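Local coordinates for protein BpsB (PgaB), Poly-beta-1,6-N-acetyl-D-glucosamine N-deacetylase (PDB 5BU6) that removes acetyl groups from the N-acetylglucosamine units of the biofilm polysaccharide poly-beta-1,6-N-acetyl-D-glucosamine, as a metal-binding family 4 carbohydrate esterase, at residues Val15-Val21 with Arg260-Glu266; Leu79-Gly85 with Tyr102-Ala107; Ala173-Gln178 with Asp189-Arg195. The protein carries 5 engineered substitutions. All blocks are in the same frame, centred on the assembly; numbering follows the deposited sequence.

Interaction 1. Residues Val15-Val21 with Arg260-Glu266. Engineered in segment 15-21: Ser17 (natural residue Cys).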
loop_
_atom_site.group_PDB
_atom_site.type_symbol
_atom_site.label_atom_id
_atom_site.label_comp_id
_atom_site.label_asym_id
_atom_site.label_seq_id
_atom_site.Cartn_x
_atom_site.Cartn_y
_atom_site.Cartn_z
ATOM N N VAL A 15 6.819 2.734 10.239
ATOM C CA VAL A 15 5.598 2.642 9.426
ATOM C C VAL A 15 4.894 1.342 9.814
ATOM O O VAL A 15 5.531 0.291 9.951
ATOM C CB VAL A 15 5.875 2.654 7.917
ATOM C CG1 VAL A 15 4.574 2.565 7.115
ATOM C CG2 VAL A 15 6.636 3.918 7.512
ATOM N N LEU A 16 3.583 1.428 9.996
ATOM C CA LEU A 16 2.797 0.304 10.454
ATOM C C LEU A 16 1.699 0.057 9.440
ATOM O O LEU A 16 0.819 0.888 9.256
ATOM C CB LEU A 16 2.238 0.603 11.855
ATOM C CG LEU A 16 1.637 -0.500 12.716
ATOM C CD1 LEU A 16 2.674 -1.576 13.038
ATOM C CD2 LEU A 16 1.037 0.101 13.982
ATOM N N SER A 17 1.773 -1.072 8.752
ATOM C CA SER A 17 0.791 -1.404 7.733
ATOM C C SER A 17 -0.277 -2.319 8.361
ATOM O O SER A 17 0.050 -3.341 8.944
ATOM C CB SER A 17 1.489 -2.063 6.548
ATOM O OG SER A 17 0.583 -2.449 5.530
ATOM N N MET A 18 -1.540 -1.919 8.283
ATOM C CA MET A 18 -2.605 -2.595 9.013
ATOM C C MET A 18 -3.470 -3.415 8.069
ATOM O O MET A 18 -3.927 -2.916 7.052
ATOM C CB MET A 18 -3.485 -1.592 9.749
ATOM C CG MET A 18 -3.404 -1.665 11.239
ATOM S SD MET A 18 -1.922 -0.843 11.818
ATOM C CE MET A 18 -2.156 0.791 11.133
ATOM N N HIS A 19 -3.718 -4.663 8.437
ATOM C CA HIS A 19 -4.461 -5.583 7.575
ATOM C C HIS A 19 -5.627 -6.163 8.378
ATOM O O HIS A 19 -5.430 -6.673 9.480
ATOM C CB HIS A 19 -3.508 -6.679 7.065
ATOM C CG HIS A 19 -4.142 -7.689 6.158
ATOM N ND1 HIS A 19 -4.418 -7.434 4.830
ATOM C CD2 HIS A 19 -4.522 -8.971 6.381
ATOM C CE1 HIS A 19 -4.954 -8.508 4.279
ATOM N NE2 HIS A 19 -5.030 -9.455 5.199
ATOM N N ASP A 20 -6.836 -6.046 7.852
ATOM C CA ASP A 20 -8.011 -6.626 8.499
ATOM C C ASP A 20 -7.985 -8.132 8.262
ATOM O O ASP A 20 -7.970 -8.586 7.120
ATOM C CB ASP A 20 -9.294 -5.995 7.943
ATOM C CG ASP A 20 -10.548 -6.406 8.707
ATOM O OD1 ASP A 20 -10.606 -7.518 9.279
ATOM O OD2 ASP A 20 -11.505 -5.601 8.707
ATOM N N VAL A 21 -7.976 -8.901 9.341
ATOM C CA VAL A 21 -7.841 -10.352 9.241
ATOM C C VAL A 21 -9.008 -10.983 8.457
ATOM O O VAL A 21 -8.852 -12.036 7.843
ATOM C CB VAL A 21 -7.722 -10.982 10.652
ATOM C CG1 VAL A 21 -9.050 -10.893 11.407
ATOM C CG2 VAL A 21 -7.218 -12.420 10.573
ATOM N N ARG A 260 8.446 -1.031 6.477
ATOM C CA ARG A 260 7.278 -1.074 7.343
ATOM C C ARG A 260 7.058 -2.435 7.962
ATOM O O ARG A 260 7.574 -3.448 7.478
ATOM C CB ARG A 260 6.029 -0.655 6.582
ATOM C CG ARG A 260 5.562 -1.619 5.570
ATOM C CD ARG A 260 4.874 -0.855 4.395
ATOM N NE ARG A 260 4.478 -1.828 3.389
ATOM C CZ ARG A 260 3.223 -2.084 3.040
ATOM N NH1 ARG A 260 2.226 -1.390 3.570
ATOM N NH2 ARG A 260 2.972 -3.012 2.130
ATOM N N SER A 261 6.304 -2.429 9.049
ATOM C CA SER A 261 5.941 -3.646 9.762
ATOM C C SER A 261 4.489 -3.910 9.455
ATOM O O SER A 261 3.731 -2.981 9.218
ATOM C CB SER A 261 6.169 -3.501 11.261
ATOM O OG SER A 261 7.555 -3.396 11.534
ATOM N N LEU A 262 4.111 -5.176 9.447
ATOM C CA LEU A 262 2.767 -5.555 9.077
ATOM C C LEU A 262 2.059 -6.033 10.330
ATOM O O LEU A 262 2.611 -6.828 11.081
ATOM C CB LEU A 262 2.815 -6.644 8.005
ATOM C CG LEU A 262 1.517 -7.124 7.362
ATOM C CD1 LEU A 262 0.788 -5.972 6.704
ATOM C CD2 LEU A 262 1.829 -8.216 6.353
ATOM N N VAL A 263 0.860 -5.534 10.598
ATOM C CA VAL A 263 0.113 -6.074 11.734
ATOM C C VAL A 263 -1.359 -6.327 11.370
ATOM O O VAL A 263 -1.963 -5.567 10.634
ATOM C CB VAL A 263 0.211 -5.141 12.964
ATOM C CG1 VAL A 263 -0.545 -3.862 12.735
ATOM C CG2 VAL A 263 -0.300 -5.842 14.207
ATOM N N ASP A 264 -1.925 -7.417 11.875
ATOM C CA ASP A 264 -3.319 -7.750 11.597
ATOM C C ASP A 264 -4.239 -7.219 12.688
ATOM O O ASP A 264 -3.858 -7.181 13.854
ATOM C CB ASP A 264 -3.495 -9.268 11.475
ATOM C CG ASP A 264 -2.827 -9.837 10.240
ATOM O OD1 ASP A 264 -2.752 -9.128 9.213
ATOM O OD2 ASP A 264 -2.378 -11.001 10.296
ATOM N N TYR A 265 -5.448 -6.811 12.315
ATOM C CA TYR A 265 -6.439 -6.423 13.315
ATOM C C TYR A 265 -7.826 -7.007 13.022
ATOM O O TYR A 265 -8.092 -7.495 11.927
ATOM C CB TYR A 265 -6.536 -4.903 13.409
ATOM C CG TYR A 265 -7.096 -4.248 12.166
ATOM C CD1 TYR A 265 -8.464 -4.020 12.022
ATOM C CD2 TYR A 265 -6.263 -3.883 11.118
ATOM C CE1 TYR A 265 -8.971 -3.431 10.868
ATOM C CE2 TYR A 265 -6.757 -3.288 9.976
ATOM C CZ TYR A 265 -8.112 -3.070 9.851
ATOM O OH TYR A 265 -8.577 -2.474 8.702
ATOM N N GLU A 266 -8.698 -6.913 14.017
ATOM C CA GLU A 266 -10.107 -7.258 13.906
ATOM C C GLU A 266 -10.963 -6.010 14.074
ATOM O O GLU A 266 -10.615 -5.114 14.837
ATOM C CB GLU A 266 -10.504 -8.282 14.968
ATOM C CG GLU A 266 -10.075 -9.704 14.686
ATOM C CD GLU A 266 -11.197 -10.706 14.936
ATOM O OE1 GLU A 266 -11.047 -11.570 15.833
ATOM O OE2 GLU A 266 -12.229 -10.627 14.232
#
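Six backbone hydrogen bonds join the two strands, given alternately by one and the other. Ser261 N binds Val15 O (3.0 Å), Ser17 N binds Ser261 O (2.8 Å) and Val263 N binds Ser17 O (2.9 Å); further on, His19 N reaches Val263 O (3.0 Å), Tyr265 N reaches His19 O (2.8 Å) and Val21 N reaches Tyr265 O (2.9 Å). Using every second residue of each strand is the parallel pattern, and here it brings the last strand of the chain beside strand 14-20 in the parallel sheet of this deacetylase barrel. The engineered Ser17 places OG 2.8 Å from Arg260 NH1, at an angle too poor for a hydrogen bond, while Arg260 NE bonds to Thr243 O. On the face of Leu16, Met18 and Asp20, Met18 SD packs against Val263 CG1 (3.4 Å) and Met18 CG against Tyr265 CD2 (3.6 Å). Asp20 CA makes a CH-pi contact over the Tyr265 ring, 3.9 Å from its centroid, and helix 43-52 covers Met18, Val263 and Tyr265 through Leu46.

Interaction 2. Residues Leu79-Gly85 with Tyr102-Ala107. With NI (nickel (II) ion), chain C.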
loop_
_atom_site.group_PDB
_atom_site.type_symbol
_atom_site.label_atom_id
_atom_site.label_comp_id
_atom_site.label_asym_id
_atom_site.label_seq_id
_atom_site.Cartn_x
_atom_site.Cartn_y
_atom_site.Cartn_z
ATOM N N LEU A 79 3.938 6.215 10.882
ATOM C CA LEU A 79 3.055 6.356 9.734
ATOM C C LEU A 79 2.118 5.141 9.705
ATOM O O LEU A 79 2.585 3.997 9.690
ATOM C CB LEU A 79 3.851 6.438 8.432
ATOM C CG LEU A 79 3.057 6.659 7.134
ATOM C CD1 LEU A 79 2.455 8.056 7.153
ATOM C CD2 LEU A 79 3.981 6.491 5.936
ATOM N N LEU A 80 0.813 5.391 9.713
ATOM C CA LEU A 80 -0.173 4.306 9.637
ATOM C C LEU A 80 -0.638 4.175 8.194
ATOM O O LEU A 80 -0.949 5.197 7.543
ATOM C CB LEU A 80 -1.379 4.610 10.543
ATOM C CG LEU A 80 -1.130 4.972 11.998
ATOM C CD1 LEU A 80 -2.468 5.329 12.670
ATOM C CD2 LEU A 80 -0.433 3.815 12.723
ATOM N N THR A 81 -0.670 2.945 7.677
ATOM C CA THR A 81 -1.110 2.725 6.312
ATOM C C THR A 81 -2.156 1.598 6.266
ATOM O O THR A 81 -2.080 0.637 7.045
ATOM C CB THR A 81 0.071 2.385 5.372
ATOM O OG1 THR A 81 0.550 1.065 5.641
ATOM C CG2 THR A 81 1.225 3.397 5.563
ATOM N N PHE A 82 -3.138 1.784 5.394
ATOM C CA PHE A 82 -4.262 0.865 5.195
ATOM C C PHE A 82 -4.420 0.601 3.691
ATOM O O PHE A 82 -4.882 1.476 2.963
ATOM C CB PHE A 82 -5.552 1.459 5.771
ATOM C CG PHE A 82 -5.483 1.729 7.243
ATOM C CD1 PHE A 82 -4.973 2.936 7.719
ATOM C CD2 PHE A 82 -5.904 0.770 8.153
ATOM C CE1 PHE A 82 -4.886 3.185 9.081
ATOM C CE2 PHE A 82 -5.828 1.004 9.523
ATOM C CZ PHE A 82 -5.313 2.224 9.989
ATOM N N ASP A 83 -4.024 -0.574 3.212
ATOM C CA ASP A 83 -4.076 -0.824 1.765
ATOM C C ASP A 83 -5.251 -1.723 1.368
ATOM O O ASP A 83 -5.843 -2.372 2.220
ATOM C CB ASP A 83 -2.772 -1.449 1.259
ATOM C CG ASP A 83 -1.618 -1.304 2.240
ATOM O OD1 ASP A 83 -1.316 -0.164 2.655
ATOM O OD2 ASP A 83 -1.004 -2.342 2.584
ATOM N N ASP A 84 -5.567 -1.705 0.070
ATOM C CA ASP A 84 -6.456 -2.640 -0.645
ATOM C C ASP A 84 -7.825 -2.021 -0.880
ATOM O O ASP A 84 -8.552 -2.453 -1.768
ATOM C CB ASP A 84 -6.621 -3.986 0.059
ATOM C CG ASP A 84 -5.389 -4.869 -0.042
ATOM O OD1 ASP A 84 -4.339 -4.400 -0.515
ATOM O OD2 ASP A 84 -5.467 -6.049 0.374
ATOM N N GLY A 85 -8.179 -1.008 -0.097
ATOM C CA GLY A 85 -9.363 -0.221 -0.392
ATOM C C GLY A 85 -10.694 -0.920 -0.142
ATOM O O GLY A 85 -11.704 -0.591 -0.769
ATOM N N TYR A 102 -5.678 11.052 13.974
ATOM C CA TYR A 102 -4.483 10.474 13.375
ATOM C C TYR A 102 -4.546 10.521 11.847
ATOM O O TYR A 102 -5.549 10.102 11.269
ATOM C CB TYR A 102 -4.327 9.023 13.776
ATOM C CG TYR A 102 -4.062 8.730 15.228
ATOM C CD1 TYR A 102 -3.543 9.693 16.091
ATOM C CD2 TYR A 102 -4.272 7.450 15.716
ATOM C CE1 TYR A 102 -3.271 9.375 17.415
ATOM C CE2 TYR A 102 -4.013 7.134 17.029
ATOM C CZ TYR A 102 -3.515 8.087 17.867
ATOM O OH TYR A 102 -3.258 7.712 19.166
ATOM N N PRO A 103 -3.468 10.981 11.191
ATOM C CA PRO A 103 -3.406 10.813 9.734
ATOM C C PRO A 103 -3.123 9.367 9.331
ATOM O O PRO A 103 -2.669 8.576 10.151
ATOM C CB PRO A 103 -2.242 11.724 9.311
ATOM C CG PRO A 103 -1.393 11.843 10.532
ATOM C CD PRO A 103 -2.313 11.740 11.720
ATOM N N ALA A 104 -3.353 9.049 8.062
ATOM C CA ALA A 104 -3.029 7.738 7.522
ATOM C C ALA A 104 -2.798 7.806 6.013
ATOM O O ALA A 104 -3.153 8.788 5.373
ATOM C CB ALA A 104 -4.139 6.757 7.837
ATOM N N VAL A 105 -2.183 6.758 5.472
ATOM C CA VAL A 105 -2.088 6.524 4.033
ATOM C C VAL A 105 -3.104 5.436 3.667
ATOM O O VAL A 105 -3.167 4.415 4.348
ATOM C CB VAL A 105 -0.682 6.048 3.628
ATOM C CG1 VAL A 105 -0.592 5.824 2.110
ATOM C CG2 VAL A 105 0.342 7.042 4.105
ATOM N N VAL A 106 -3.878 5.655 2.612
ATOM C CA VAL A 106 -4.752 4.610 2.078
ATOM C C VAL A 106 -4.281 4.296 0.656
ATOM O O VAL A 106 -4.216 5.188 -0.173
ATOM C CB VAL A 106 -6.231 5.048 2.062
ATOM C CG1 VAL A 106 -7.100 3.994 1.348
ATOM C CG2 VAL A 106 -6.734 5.309 3.485
ATOM N N ALA A 107 -3.928 3.047 0.388
ATOM C CA ALA A 107 -3.367 2.678 -0.912
ATOM C C ALA A 107 -4.417 1.875 -1.679
ATOM O O ALA A 107 -4.952 0.874 -1.165
ATOM C CB ALA A 107 -2.072 1.885 -0.744
HETATM NI NI NI C . -2.419 -5.241 -0.536
HETATM O O HOH W 1 0.012 8.017 10.493
HETATM O O HOH W 2 -2.252 -4.433 1.423
HETATM O O HOH W 3 -3.172 -6.949 0.567
#
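Val105 and Leu80 lose the most surface where these two parallel strands meet, followed by Phe82 and Ala107, which are equal. Val105 lies opposite Thr81 and is held through both sides of its peptide backbone: Val105 N donates to Leu80 O (2.9 Å), and Val105 O accepts from Phe82 N (2.8 Å). Its side chain shares a face with those of Thr81, Asp83 and Ala107, where Val105 CG2 meets Leu79 CD1 at 3.8 Å, Val105 CB meets Thr81 CG2 at the same distance, and Ala107 CB lies 4.0 Å from Asp83 CB. Leu80 extends the apolar contact toward the start of the second segment, with CD1 4.1 Å from Tyr102 CD2. A water accepts from Leu80 N (2.9 Å) and donates to Pro103 O (2.8 Å), bridging strand 77-83 to the residue just before strand 104-108. The Phe82 ring turns to the other face and receives Ala104 CB at its edge, 3.9 Å from CE1; helix 88-100 packs there, Val93 against Phe82 and Leu97 against Ala104.

The pairing continues from Ala107 N to Phe82 O (3.2 Å) and from Asp84 N to Ala107 O (2.9 Å). This last bond falls just past the end of strand 77-83, at Asp84, whose OD1 binds nickel at 2.1 Å. His154 and His159 complete the protein ligands, and two waters on the metal also donate to Asp83 OD2 (2.7 Å) and Asp84 OD2 (2.5 Å). Strand 77-83, helix 88-100 and strand 104-108 form a beta-alpha-beta unit carrying, just after its first strand, part of the Asp-His-His metal site characteristic of family 4 carbohydrate esterases.

Interaction 3. Residues Ala173-Gln178 with Asp189-Arg195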
loop_
_atom_site.group_PDB
_atom_site.type_symbol
_atom_site.label_atom_id
_atom_site.label_comp_id
_atom_site.label_asym_id
_atom_site.label_seq_id
_atom_site.Cartn_x
_atom_site.Cartn_y
_atom_site.Cartn_z
ATOM N N ALA A 173 3.127 -10.103 -9.629
ATOM C CA ALA A 173 3.020 -9.530 -10.974
ATOM C C ALA A 173 4.047 -8.443 -11.271
ATOM O O ALA A 173 4.433 -8.261 -12.424
ATOM C CB ALA A 173 1.621 -8.971 -11.193
ATOM N N ALA A 174 4.476 -7.711 -10.245
ATOM C CA ALA A 174 5.368 -6.572 -10.477
ATOM C C ALA A 174 6.831 -6.976 -10.563
ATOM O O ALA A 174 7.642 -6.284 -11.182
ATOM C CB ALA A 174 5.187 -5.516 -9.386
ATOM N N SER A 175 7.172 -8.095 -9.945
ATOM C CA SER A 175 8.573 -8.458 -9.782
ATOM C C SER A 175 9.091 -9.293 -10.941
ATOM O O SER A 175 10.185 -9.065 -11.451
ATOM C CB SER A 175 8.767 -9.223 -8.470
ATOM O OG SER A 175 8.128 -10.490 -8.520
ATOM N N SER A 176 8.291 -10.260 -11.359
ATOM C CA SER A 176 8.761 -11.257 -12.302
ATOM C C SER A 176 8.556 -10.851 -13.753
ATOM O O SER A 176 7.562 -10.212 -14.100
ATOM C CB SER A 176 8.057 -12.591 -12.036
ATOM O OG SER A 176 6.650 -12.441 -12.056
ATOM N N ARG A 177 9.513 -11.224 -14.597
ATOM C CA ARG A 177 9.268 -11.246 -16.028
ATOM C C ARG A 177 8.362 -12.441 -16.300
ATOM O O ARG A 177 8.764 -13.596 -16.124
ATOM C CB ARG A 177 10.577 -11.328 -16.820
ATOM C CG ARG A 177 11.252 -9.972 -16.995
ATOM C CD ARG A 177 12.648 -10.088 -17.601
ATOM N NE ARG A 177 13.595 -10.743 -16.699
ATOM C CZ ARG A 177 14.130 -10.169 -15.625
ATOM N NH1 ARG A 177 13.807 -8.921 -15.300
ATOM N NH2 ARG A 177 14.984 -10.845 -14.866
ATOM N N GLN A 178 7.128 -12.161 -16.705
ATOM C CA GLN A 178 6.120 -13.208 -16.777
ATOM C C GLN A 178 6.236 -14.065 -18.040
ATOM O O GLN A 178 6.635 -13.598 -19.112
ATOM C CB GLN A 178 4.716 -12.610 -16.681
ATOM C CG GLN A 178 4.245 -11.898 -17.935
ATOM C CD GLN A 178 2.811 -11.419 -17.827
ATOM O OE1 GLN A 178 2.032 -11.933 -17.023
ATOM N NE2 GLN A 178 2.453 -10.430 -18.641
ATOM N N ASP A 189 12.864 -7.397 -21.331
ATOM C CA ASP A 189 13.024 -6.270 -20.419
ATOM C C ASP A 189 12.182 -5.065 -20.830
ATOM O O ASP A 189 11.543 -4.444 -19.990
ATOM C CB ASP A 189 14.500 -5.883 -20.319
ATOM C CG ASP A 189 15.311 -6.897 -19.529
ATOM O OD1 ASP A 189 14.751 -7.491 -18.578
ATOM O OD2 ASP A 189 16.502 -7.100 -19.857
ATOM N N ALA A 190 12.165 -4.755 -22.121
ATOM C CA ALA A 190 11.350 -3.654 -22.623
ATOM C C ALA A 190 9.861 -3.893 -22.376
ATOM O O ALA A 190 9.169 -3.007 -21.893
ATOM C CB ALA A 190 11.610 -3.438 -24.096
ATOM N N GLU A 191 9.374 -5.087 -22.709
ATOM C CA GLU A 191 7.971 -5.451 -22.468
ATOM C C GLU A 191 7.610 -5.374 -20.988
ATOM O O GLU A 191 6.555 -4.842 -20.604
ATOM C CB GLU A 191 7.685 -6.862 -22.994
ATOM C CG GLU A 191 7.810 -7.014 -24.500
ATOM C CD GLU A 191 7.731 -8.466 -24.952
ATOM O OE1 GLU A 191 7.879 -9.370 -24.103
ATOM O OE2 GLU A 191 7.518 -8.705 -26.159
ATOM N N TYR A 192 8.491 -5.911 -20.153
ATOM C CA TYR A 192 8.278 -5.914 -18.710
ATOM C C TYR A 192 8.189 -4.499 -18.142
ATOM O O TYR A 192 7.249 -4.169 -17.416
ATOM C CB TYR A 192 9.407 -6.691 -18.037
ATOM C CG TYR A 192 9.494 -6.539 -16.549
ATOM C CD1 TYR A 192 8.407 -6.823 -15.727
ATOM C CD2 TYR A 192 10.684 -6.153 -15.955
ATOM C CE1 TYR A 192 8.506 -6.688 -14.342
ATOM C CE2 TYR A 192 10.798 -6.029 -14.596
ATOM C CZ TYR A 192 9.712 -6.293 -13.789
ATOM O OH TYR A 192 9.860 -6.168 -12.431
ATOM N N ARG A 193 9.161 -3.661 -18.490
ATOM C CA ARG A 193 9.169 -2.272 -18.032
ATOM C C ARG A 193 7.907 -1.552 -18.470
ATOM O O ARG A 193 7.282 -0.844 -17.675
ATOM C CB ARG A 193 10.404 -1.536 -18.573
ATOM C CG ARG A 193 11.669 -1.791 -17.785
ATOM C CD ARG A 193 12.899 -1.133 -18.442
ATOM N NE ARG A 193 14.019 -1.126 -17.512
ATOM C CZ ARG A 193 14.308 -0.113 -16.699
ATOM N NH1 ARG A 193 13.568 0.989 -16.722
ATOM N NH2 ARG A 193 15.344 -0.199 -15.873
ATOM N N ALA A 194 7.539 -1.741 -19.735
ATOM C CA ALA A 194 6.338 -1.118 -20.303
ATOM C C ALA A 194 5.069 -1.509 -19.536
ATOM O O ALA A 194 4.229 -0.656 -19.226
ATOM C CB ALA A 194 6.200 -1.482 -21.764
ATOM N N ARG A 195 4.924 -2.797 -19.229
ATOM C CA ARG A 195 3.750 -3.253 -18.492
ATOM C C ARG A 195 3.680 -2.589 -17.120
ATOM O O ARG A 195 2.638 -2.036 -16.747
ATOM C CB ARG A 195 3.752 -4.784 -18.361
ATOM C CG ARG A 195 2.581 -5.370 -17.564
ATOM C CD ARG A 195 2.532 -6.911 -17.673
ATOM N NE ARG A 195 3.756 -7.554 -17.182
ATOM C CZ ARG A 195 4.023 -7.765 -15.895
ATOM N NH1 ARG A 195 3.153 -7.401 -14.967
ATOM N NH2 ARG A 195 5.157 -8.350 -15.533
#
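Tyr192 projects from the first turn of helix 189-211 across the loop 173-178, its ring lying alongside the aliphatic part of Arg177, with Tyr192 CG 3.9 Å from Arg177 CG. The phenol reaches past this side chain to the backbone beyond: Tyr192 OH donates a short hydrogen bond to Ala174 O (2.5 Å) and sits 3.1 Å from Ser175 O. The same hydroxyl is also bonded to Asn226 ND2, so one side chain connects the loop with the region leading into helix 227-235.

One turn along the helix, Arg195 grips the start of the loop. Its NH1 and NH2 both donate to Ala173 O, at 3.0 and 3.2 Å, and the carbonyl lies near the guanidinium plane, as suits a forked bond. Both segments fall within the polysaccharide deacetylase family region; the short strands 179-180 and 185-186 lie between them, with Gln178 and Glu187 joined by backbone hydrogen bonding, before helix 189-211 begins. Spaced three residues apart, about one helical turn, Tyr192 and Arg195 both point at the loop.

The amide of Gln178 covers one face of the Arg195 guanidinium through CD. Gln178 NE2 and Arg195 NE, both donors, stand 3.5 Å apart and turn instead to Glu187 OE2, which forms a salt bridge with Arg195 and a weak hydrogen bond with Gln178. At the exposed margin, Arg177 NH1 and Asp189 OD1 form a long salt bridge of 3.7 Å; the oxygen is well out of the guanidinium plane, leaving simple charge attraction between them.

In the fold
From the N terminus, strand 14-20 supplies the first half of interaction 1, whose partner, strand 261-266, comes near the C terminus; this contact closes a loop of 238 residues that encloses the other two. Interaction 2 comes next, closing a short loop filled mostly by helix 88-100, and interaction 3 follows it in series, closing an even shorter loop ahead of helix 189-211. Interactions 1 and 2 belong to one sheet, since strands 14-20 and 77-83 are neighbours, with Leu16 N and Met18 N probably bonded to Leu79 O and Thr81 O. Interaction 3 lies about 27 Å from interaction 2, centre to centre, and ties peripheral loop to helix.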